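Local atomic coordinates of dTDP-4-dehydrorhamnose 3,5-epimerase (Sulfolobus tokodaii, PDB entry 2B9U), a protein that probably catalyses the epimerization of dTDP-4-dehydro-6-deoxy-glucose at C3' and C5', a step in the biosynthesis of dTDP-L-rhamnose. Residues V56-H61 with H118-L123. Residues are numbered along the deposited sequence; the frame is centred on the assembly and turned at random.
Sequences VVRGLH and HGFQAL
Arg58 and Phe120 project together from one face of two antiparallel strands. The outstretched arginine runs along the tip of the ring, and its guanidinium is inclined 30° to the ring plane. Phe120 CG sits between its own backbone N and carbonyl carbon (chi1 63°), which swings the ring tip toward the Arg58 strand and sets CZ 3.7 Å from Arg58 CD. His118 CE1 meets the ring at its edge, in plane. Past the ring, Arg58 NE hydrogen-bonds to Ser52 OG, while NH1 lies near the like-charged Arg24 of the second subunit. Beneath, the two residues form a hydrogen-bonded pair, Phe120 N reaching Arg58 O at 3.0 Å and Arg58 N reciprocating to Phe120 O. The strands are neighbours in a five-stranded antiparallel sheet of the jelly-roll-like, flattened cupin barrel, and Phe120 also packs on Val128 and Tyr130 of the other sheet. A beta bulge follows, with a cis peptide joining Gly59 to Leu60; lacking side chains, Gly59 and Gly119 bring their CA atoms within 4.0 Å. Beyond it, His61 N meets His118 O at 2.9 Å. The His61 ring turns back over Gly59 CA, 3.7 Å from its plane, and Asp163 ties both down, OD1 to His61 NE2 and OD2 to Gly59 N. His118 NE2 hydrogen-bonds to Asp82 OD1. The His61 side chain is about 10 Å from that of Tyr137, predicted to stack on the substrate's thymidine ring, so this end probably lies near the substrate site. On the reverse face, Leu60 CD2 rests 3.6 Å from Gly119 CA. There too Gln121 slants across Val57, NE2 3.7 Å from Val57 CG2; NE2 donates to Gly55 O and OE1 accepts from Ile154 N.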
# COMPACT_ATOMS: atom_id res chain seq x y z
N VAL A 56 -6.99 20.01 -2.56
CA VAL A 56 -6.46 19.82 -1.21
C VAL A 56 -4.93 19.93 -1.25
O VAL A 56 -4.30 19.42 -2.17
CB VAL A 56 -6.93 18.46 -0.59
CG1 VAL A 56 -6.02 18.01 0.55
CG2 VAL A 56 -8.38 18.57 -0.12
N VAL A 57 -4.37 20.64 -0.27
CA VAL A 57 -2.94 20.65 -0.03
C VAL A 57 -2.67 20.03 1.33
O VAL A 57 -3.34 20.38 2.31
CB VAL A 57 -2.38 22.09 -0.06
CG1 VAL A 57 -0.90 22.11 0.33
CG2 VAL A 57 -2.59 22.74 -1.43
N ARG A 58 -1.72 19.09 1.38
CA ARG A 58 -1.23 18.53 2.63
C ARG A 58 0.28 18.71 2.62
O ARG A 58 0.93 18.34 1.64
CB ARG A 58 -1.55 17.03 2.72
CG ARG A 58 -3.03 16.70 2.77
CD ARG A 58 -3.27 15.20 2.76
NE ARG A 58 -4.67 14.87 2.52
CZ ARG A 58 -5.56 14.54 3.46
NH1 ARG A 58 -5.19 14.50 4.74
NH2 ARG A 58 -6.80 14.25 3.12
N GLY A 59 0.84 19.27 3.69
CA GLY A 59 2.29 19.44 3.82
C GLY A 59 2.68 20.76 4.46
O GLY A 59 1.82 21.54 4.85
N LEU A 60 3.98 21.04 4.56
CA LEU A 60 5.04 20.15 4.10
C LEU A 60 5.67 19.50 5.34
O LEU A 60 6.32 20.18 6.15
CB LEU A 60 6.08 20.92 3.26
CG LEU A 60 5.57 21.91 2.19
CD1 LEU A 60 6.71 22.70 1.52
CD2 LEU A 60 4.75 21.20 1.14
N HIS A 61 5.44 18.20 5.51
CA HIS A 61 5.73 17.51 6.76
C HIS A 61 7.03 16.74 6.79
O HIS A 61 7.45 16.17 5.78
CB HIS A 61 4.61 16.54 7.10
CG HIS A 61 3.25 17.16 7.11
ND1 HIS A 61 2.16 16.56 6.51
CD2 HIS A 61 2.79 18.31 7.64
CE1 HIS A 61 1.09 17.31 6.69
NE2 HIS A 61 1.45 18.38 7.38
N HIS A 118 7.75 16.88 2.96
CA HIS A 118 6.90 16.38 1.87
C HIS A 118 5.50 17.01 1.83
O HIS A 118 4.84 17.15 2.84
CB HIS A 118 6.81 14.84 1.91
CG HIS A 118 5.68 14.27 1.09
ND1 HIS A 118 4.61 13.61 1.65
CD2 HIS A 118 5.44 14.31 -0.24
CE1 HIS A 118 3.77 13.26 0.70
NE2 HIS A 118 4.25 13.66 -0.46
N GLY A 119 5.04 17.37 0.65
CA GLY A 119 3.66 17.79 0.50
C GLY A 119 3.17 17.50 -0.89
O GLY A 119 3.95 17.10 -1.76
N PHE A 120 1.87 17.68 -1.10
CA PHE A 120 1.29 17.58 -2.43
C PHE A 120 0.01 18.37 -2.51
O PHE A 120 -0.62 18.65 -1.49
CB PHE A 120 1.03 16.12 -2.84
CG PHE A 120 0.01 15.40 -1.98
CD1 PHE A 120 -1.35 15.45 -2.28
CD2 PHE A 120 0.42 14.66 -0.88
CE1 PHE A 120 -2.28 14.78 -1.51
CE2 PHE A 120 -0.51 13.98 -0.09
CZ PHE A 120 -1.85 14.04 -0.40
N GLN A 121 -0.36 18.74 -3.74
CA GLN A 121 -1.73 19.14 -4.03
C GLN A 121 -2.44 18.07 -4.88
O GLN A 121 -1.89 17.56 -5.86
CB GLN A 121 -1.79 20.50 -4.72
CG GLN A 121 -3.24 20.98 -4.93
CD GLN A 121 -3.33 22.41 -5.41
OE1 GLN A 121 -2.65 22.81 -6.36
NE2 GLN A 121 -4.18 23.18 -4.77
N ALA A 122 -3.65 17.72 -4.46
CA ALA A 122 -4.50 16.83 -5.26
C ALA A 122 -5.00 17.59 -6.50
O ALA A 122 -5.63 18.65 -6.38
CB ALA A 122 -5.65 16.28 -4.43
N LEU A 123 -4.67 17.06 -7.68
CA LEU A 123 -5.05 17.65 -8.96
C LEU A 123 -6.45 17.19 -9.36
O LEU A 123 -7.18 17.86 -10.08
CB LEU A 123 -3.99 17.31 -10.04
CG LEU A 123 -2.55 17.74 -9.73
CD1 LEU A 123 -1.59 17.37 -10.83
CD2 LEU A 123 -2.42 19.25 -9.43